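Putative Lipoprotein (Clostridium perfringens, PDB 5J7R) is of unknown function but is a putative lipoprotein that may take part in sporulation or spore germination. Local coordinates at residues A18-G23 with D50-L55; Y58-L63 with A119-I124. All blocks are in the same frame, centred on the assembly; numbering follows the deposited sequence.

Contact 1: residues A18-G23 with D50-L55; sequences ANDLIG and DGDEIL. With MG (magnesium ion), chain E.
Asp52 reaches out from the first turn of helix 51-65 to grip the backbone of Leu21 and Ile22 in the loop ahead of strand 24-32. From CB, CG is set anti to the carbonyl carbon (chi1 -67°), which brings it 3.7 Å from Leu21 N. OD1 then accepts Ile22 N at 3.0 Å, nearly along the C-O axis and with an almost straight N-H...O angle (178°). OD2 takes a weak hydrogen bond from Leu21 N and is held more firmly by Ser126 OG; it also lies 3.4 Å from Asp20 CB. The Asp20 and Asp52 side chains cross at about a right angle with their carboxylate planes 50° apart, and Asp20 OD1 lies 4.0 Å from Asp52 OD2, two like charges that probably disfavour each other. Beyond the carboxylate, Leu21 CD1 meets Leu55 CD2 at 3.4 Å, and Ile22 CD1 rests on the backbone carbonyl of Gly51. Ile22 CB also packs on Gly51 CA, and next to it Gly51 N donates to Gly23 O at 3.0 Å. One residue earlier, Asp50 OD1 accepts Glu53 N from above its carboxylate plane, while OD2 binds magnesium at 2.3 Å. Four waters also bind the metal, one of them donating to Glu53 OE1. The arrangement is that of an aspartate N-cap at a strand-to-helix junction, here with the capping residue doubling as a magnesium ligand.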
loop_
_atom_site.group_PDB
_atom_site.type_symbol
_atom_site.label_atom_id
_atom_site.label_comp_id
_atom_site.label_asym_id
_atom_site.label_seq_id
_atom_site.Cartn_x
_atom_site.Cartn_y
_atom_site.Cartn_z
ATOM N N ALA A 18 4.579 -15.711 -2.244
ATOM C CA ALA A 18 4.263 -14.611 -3.158
ATOM C C ALA A 18 5.053 -13.372 -2.778
ATOM O O ALA A 18 5.228 -13.086 -1.591
ATOM C CB ALA A 18 2.775 -14.303 -3.135
ATOM N N ASN A 19 5.524 -12.640 -3.788
ATOM C CA ASN A 19 6.308 -11.425 -3.550
ATOM C C ASN A 19 5.512 -10.144 -3.849
ATOM O O ASN A 19 6.037 -9.204 -4.452
ATOM C CB ASN A 19 7.650 -11.471 -4.311
ATOM C CG ASN A 19 7.485 -11.674 -5.812
ATOM O OD1 ASN A 19 6.379 -11.884 -6.316
ATOM N ND2 ASN A 19 8.601 -11.626 -6.533
ATOM N N ASP A 20 4.241 -10.120 -3.430
ATOM C CA ASP A 20 3.405 -8.944 -3.621
ATOM C C ASP A 20 3.999 -7.837 -2.789
ATOM O O ASP A 20 4.366 -8.053 -1.651
ATOM C CB ASP A 20 1.938 -9.182 -3.234
ATOM C CG ASP A 20 1.206 -10.068 -4.229
ATOM O OD1 ASP A 20 1.876 -10.675 -5.114
ATOM O OD2 ASP A 20 -0.041 -10.142 -4.135
ATOM N N LEU A 21 4.070 -6.648 -3.367
ATOM C CA LEU A 21 4.673 -5.503 -2.718
ATOM C C LEU A 21 3.940 -5.078 -1.437
ATOM O O LEU A 21 4.566 -4.971 -0.378
ATOM C CB LEU A 21 4.787 -4.371 -3.733
ATOM C CG LEU A 21 5.814 -3.297 -3.461
ATOM C CD1 LEU A 21 5.786 -2.331 -4.629
ATOM C CD2 LEU A 21 5.617 -2.582 -2.141
ATOM N N ILE A 22 2.633 -4.829 -1.544
ATOM C CA ILE A 22 1.806 -4.438 -0.387
ATOM C C ILE A 22 0.812 -5.544 0.028
ATOM O O ILE A 22 0.553 -5.726 1.201
ATOM C CB ILE A 22 0.992 -3.153 -0.658
ATOM C CG1 ILE A 22 1.902 -2.040 -1.209
ATOM C CG2 ILE A 22 0.273 -2.718 0.620
ATOM C CD1 ILE A 22 1.166 -0.802 -1.684
ATOM N N GLY A 23 0.234 -6.252 -0.941
ATOM C CA GLY A 23 -0.732 -7.333 -0.660
ATOM C C GLY A 23 -2.125 -6.830 -0.307
ATOM O O GLY A 23 -2.360 -5.629 -0.256
ATOM N N ASP A 50 -6.773 -4.211 -2.653
ATOM C CA ASP A 50 -5.644 -4.920 -3.240
ATOM C C ASP A 50 -4.518 -3.898 -3.387
ATOM O O ASP A 50 -4.567 -3.091 -4.291
ATOM C CB ASP A 50 -6.115 -5.508 -4.588
ATOM C CG ASP A 50 -5.051 -6.241 -5.356
ATOM O OD1 ASP A 50 -3.896 -5.829 -5.414
ATOM O OD2 ASP A 50 -5.408 -7.199 -6.036
ATOM N N GLY A 51 -3.515 -3.949 -2.500
ATOM C CA GLY A 51 -2.425 -2.963 -2.510
ATOM C C GLY A 51 -1.670 -2.734 -3.797
ATOM O O GLY A 51 -1.413 -1.588 -4.166
ATOM N N ASP A 52 -1.285 -3.817 -4.464
ATOM C CA ASP A 52 -0.574 -3.710 -5.736
ATOM C C ASP A 52 -1.449 -3.020 -6.783
ATOM O O ASP A 52 -0.914 -2.291 -7.617
ATOM C CB ASP A 52 -0.074 -5.082 -6.220
ATOM C CG ASP A 52 1.021 -5.661 -5.314
ATOM O OD1 ASP A 52 1.361 -5.026 -4.291
ATOM O OD2 ASP A 52 1.554 -6.754 -5.639
ATOM N N GLU A 53 -2.777 -3.234 -6.751
ATOM C CA GLU A 53 -3.658 -2.555 -7.710
ATOM C C GLU A 53 -3.754 -1.088 -7.393
ATOM O O GLU A 53 -3.730 -0.275 -8.311
ATOM C CB GLU A 53 -5.049 -3.159 -7.789
ATOM C CG GLU A 53 -5.053 -4.553 -8.376
ATOM C CD GLU A 53 -6.453 -5.103 -8.633
ATOM O OE1 GLU A 53 -6.593 -6.084 -9.407
ATOM O OE2 GLU A 53 -7.422 -4.547 -8.080
ATOM N N ILE A 54 -3.869 -0.733 -6.116
ATOM C CA ILE A 54 -3.939 0.706 -5.796
ATOM C C ILE A 54 -2.616 1.399 -6.108
ATOM O O ILE A 54 -2.641 2.521 -6.548
ATOM C CB ILE A 54 -4.528 1.144 -4.430
ATOM C CG1 ILE A 54 -3.620 0.840 -3.256
ATOM C CG2 ILE A 54 -5.915 0.565 -4.287
ATOM C CD1 ILE A 54 -4.119 1.477 -1.974
ATOM N N LEU A 55 -1.485 0.728 -5.879
ATOM C CA LEU A 55 -0.170 1.307 -6.177
ATOM C C LEU A 55 -0.001 1.462 -7.687
ATOM O O LEU A 55 0.390 2.528 -8.167
ATOM C CB LEU A 55 0.951 0.439 -5.622
ATOM C CG LEU A 55 2.380 0.943 -5.839
ATOM C CD1 LEU A 55 2.588 2.314 -5.210
ATOM C CD2 LEU A 55 3.353 -0.058 -5.255
HETATM MG MG MG E . -4.677 -9.323 -6.666
HETATM O O HOH W 1 -2.725 -7.775 -7.093
HETATM O O HOH W 2 -5.240 -8.419 -8.354
HETATM O O HOH W 3 -3.421 -10.626 -7.278
HETATM O O HOH W 4 -3.604 -9.262 -4.616
#

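Contact 2: residues Y58-L63 with A119-I124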
loop_
_atom_site.group_PDB
_atom_site.type_symbol
_atom_site.label_atom_id
_atom_site.label_comp_id
_atom_site.label_asym_id
_atom_site.label_seq_id
_atom_site.Cartn_x
_atom_site.Cartn_y
_atom_site.Cartn_z
ATOM N N TYR A 58 -2.035 4.237 -8.978
ATOM C CA TYR A 58 -1.432 5.511 -8.644
ATOM C C TYR A 58 -0.294 5.839 -9.631
ATOM O O TYR A 58 -0.208 6.962 -10.129
ATOM C CB TYR A 58 -0.892 5.475 -7.213
ATOM C CG TYR A 58 -0.346 6.781 -6.732
ATOM C CD1 TYR A 58 -1.180 7.728 -6.147
ATOM C CD2 TYR A 58 1.002 7.078 -6.864
ATOM C CE1 TYR A 58 -0.691 8.936 -5.694
ATOM C CE2 TYR A 58 1.505 8.299 -6.421
ATOM C CZ TYR A 58 0.658 9.216 -5.838
ATOM O OH TYR A 58 1.137 10.412 -5.392
ATOM N N LEU A 59 0.560 4.849 -9.902
ATOM C CA LEU A 59 1.669 4.994 -10.855
ATOM C C LEU A 59 1.187 5.384 -12.246
ATOM O O LEU A 59 1.746 6.306 -12.846
ATOM C CB LEU A 59 2.515 3.712 -10.935
ATOM C CG LEU A 59 3.297 3.331 -9.673
ATOM C CD1 LEU A 59 3.966 1.973 -9.838
ATOM C CD2 LEU A 59 4.322 4.398 -9.349
ATOM N N ILE A 60 0.170 4.695 -12.773
ATOM C CA ILE A 60 -0.348 5.044 -14.099
ATOM C C ILE A 60 -0.910 6.455 -14.080
ATOM O O ILE A 60 -0.795 7.186 -15.070
ATOM C CB ILE A 60 -1.442 4.062 -14.604
ATOM C CG1 ILE A 60 -0.878 2.649 -14.745
ATOM C CG2 ILE A 60 -2.013 4.501 -15.957
ATOM C CD1 ILE A 60 0.287 2.520 -15.706
ATOM N N GLN A 61 -1.508 6.839 -12.953
ATOM C CA GLN A 61 -2.114 8.176 -12.855
ATOM C C GLN A 61 -0.995 9.167 -12.891
ATOM O O GLN A 61 -1.131 10.234 -13.459
ATOM C CB GLN A 61 -2.844 8.409 -11.510
ATOM C CG GLN A 61 -4.124 9.230 -11.649
ATOM C CD GLN A 61 -5.280 8.520 -12.335
ATOM O OE1 GLN A 61 -5.767 9.004 -13.352
ATOM N NE2 GLN A 61 -5.716 7.381 -11.806
ATOM N N ALA A 62 0.103 8.817 -12.226
ATOM C CA ALA A 62 1.271 9.684 -12.167
ATOM C C ALA A 62 1.917 9.872 -13.545
ATOM O O ALA A 62 2.384 10.960 -13.858
ATOM C CB ALA A 62 2.283 9.165 -11.158
ATOM N N LEU A 63 1.929 8.822 -14.356
ATOM C CA LEU A 63 2.478 8.904 -15.721
ATOM C C LEU A 63 1.624 9.830 -16.584
ATOM O O LEU A 63 2.152 10.609 -17.358
ATOM C CB LEU A 63 2.575 7.513 -16.383
ATOM C CG LEU A 63 3.560 6.518 -15.800
ATOM C CD1 LEU A 63 3.434 5.174 -16.492
ATOM C CD2 LEU A 63 4.991 7.026 -15.907
ATOM N N ALA A 119 8.321 -0.219 -17.812
ATOM C CA ALA A 119 9.371 0.010 -16.829
ATOM C C ALA A 119 8.776 0.512 -15.515
ATOM O O ALA A 119 9.253 0.154 -14.444
ATOM C CB ALA A 119 10.389 0.998 -17.356
ATOM N N THR A 120 7.736 1.332 -15.611
ATOM C CA THR A 120 7.102 1.885 -14.417
ATOM C C THR A 120 6.287 0.827 -13.679
ATOM O O THR A 120 6.470 0.633 -12.481
ATOM C CB THR A 120 6.196 3.065 -14.773
ATOM O OG1 THR A 120 6.963 4.057 -15.473
ATOM C CG2 THR A 120 5.577 3.681 -13.517
ATOM N N ILE A 121 5.416 0.141 -14.407
ATOM C CA ILE A 121 4.560 -0.895 -13.832
ATOM C C ILE A 121 5.271 -2.159 -13.362
ATOM O O ILE A 121 4.940 -2.675 -12.296
ATOM C CB ILE A 121 3.397 -1.255 -14.781
ATOM C CG1 ILE A 121 2.435 -0.077 -14.885
ATOM C CG2 ILE A 121 2.612 -2.452 -14.269
ATOM C CD1 ILE A 121 1.761 0.307 -13.570
ATOM N N THR A 122 6.259 -2.641 -14.115
ATOM C CA THR A 122 6.983 -3.859 -13.712
ATOM C C THR A 122 7.800 -3.693 -12.433
ATOM O O THR A 122 8.456 -4.633 -11.988
ATOM C CB THR A 122 7.842 -4.436 -14.847
ATOM O OG1 THR A 122 8.760 -3.439 -15.314
ATOM C CG2 THR A 122 6.956 -4.898 -15.986
ATOM N N GLN A 123 7.788 -2.495 -11.851
ATOM C CA GLN A 123 8.449 -2.271 -10.567
ATOM C C GLN A 123 7.667 -3.060 -9.517
ATOM O O GLN A 123 8.210 -3.428 -8.489
ATOM C CB GLN A 123 8.481 -0.786 -10.182
ATOM C CG GLN A 123 9.610 0.016 -10.797
ATOM C CD GLN A 123 9.549 1.521 -10.497
ATOM O OE1 GLN A 123 10.554 2.125 -10.101
ATOM N NE2 GLN A 123 8.391 2.131 -10.682
ATOM N N ILE A 124 6.376 -3.266 -9.768
ATOM C CA ILE A 124 5.524 -4.037 -8.865
ATOM C C ILE A 124 5.887 -5.487 -9.212
ATOM O O ILE A 124 5.541 -5.944 -10.298
ATOM C CB ILE A 124 4.037 -3.722 -9.099
ATOM C CG1 ILE A 124 3.765 -2.241 -8.797
ATOM C CG2 ILE A 124 3.171 -4.596 -8.204
ATOM C CD1 ILE A 124 2.363 -1.768 -9.123
#
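Ile60 and Ile121 bring their side-chain ends together between helices 51-65 and 107-121, crossing at about a right angle with CD1 of one 3.4 Å from CD1 of the other. In both residues chi2 is near -60°, which folds CD1 back instead of extending the chain, and Ile60 CD1 thereby also touches Ile121 CG1. Leu59 adds further apolar contacts, its CB lying 4.0 Å from Thr120 CG2. Its CD1 meets Ile124 CD1 at 4.1 Å as the two side chains slide past each other in opposite directions. Strands 83-89 and 92-97 line this core beside Ile60, through Leu83, Phe86 and Ile95.

Mixed contacts of carbon and oxygen centre on Thr120. Leu63 approaches it tip to tip, placing CD2 3.6 Å from Thr120 OG1, and Leu59 CD1 lies 3.9 Å from Thr120 O.

Hydrogen bonds do not cross between the two segments; they serve the segments themselves and their surroundings. Gln123 NE2 donates to Thr120 O at 3.0 Å, in the carbonyl plane and on a lone pair, just where helix 107-121 gives way to a type I turn from Ile121 to Ile124. Thr120 OG1 is hydrogen-bonded to Gly116 O of its own helix and to Tyr30 N of the second subunit, and Gln123 NE2 also bonds Ser28 O of the second subunit. The two segments are therefore joined by van der Waals contacts, mostly between carbon atoms, whereas the side chains of Thr120 and Gln123 make their hydrogen bonds within their own helix end and to the second subunit.

Both contacts draw on helix 51-65, contact 1 at its first turn and contact 2 further along, and their centres lie 13 Å apart. Along the chain they follow in series, but in space Ile124 bridges them: its CD1 packs 3.6 Å from Asp52 O, and its CG1 lies 4.2 Å from Leu55 CD2. Two residues beyond Ile124, Ser126 reaches contact 1, so the chain leaving helix 107-121 runs back toward the start of helix 51-65. The magnesium ion belongs to contact 1 and stands about 9 Å from the Ile124 side chain of contact 2. The second subunit touches both contacts, placing them together at an interface of the assembly.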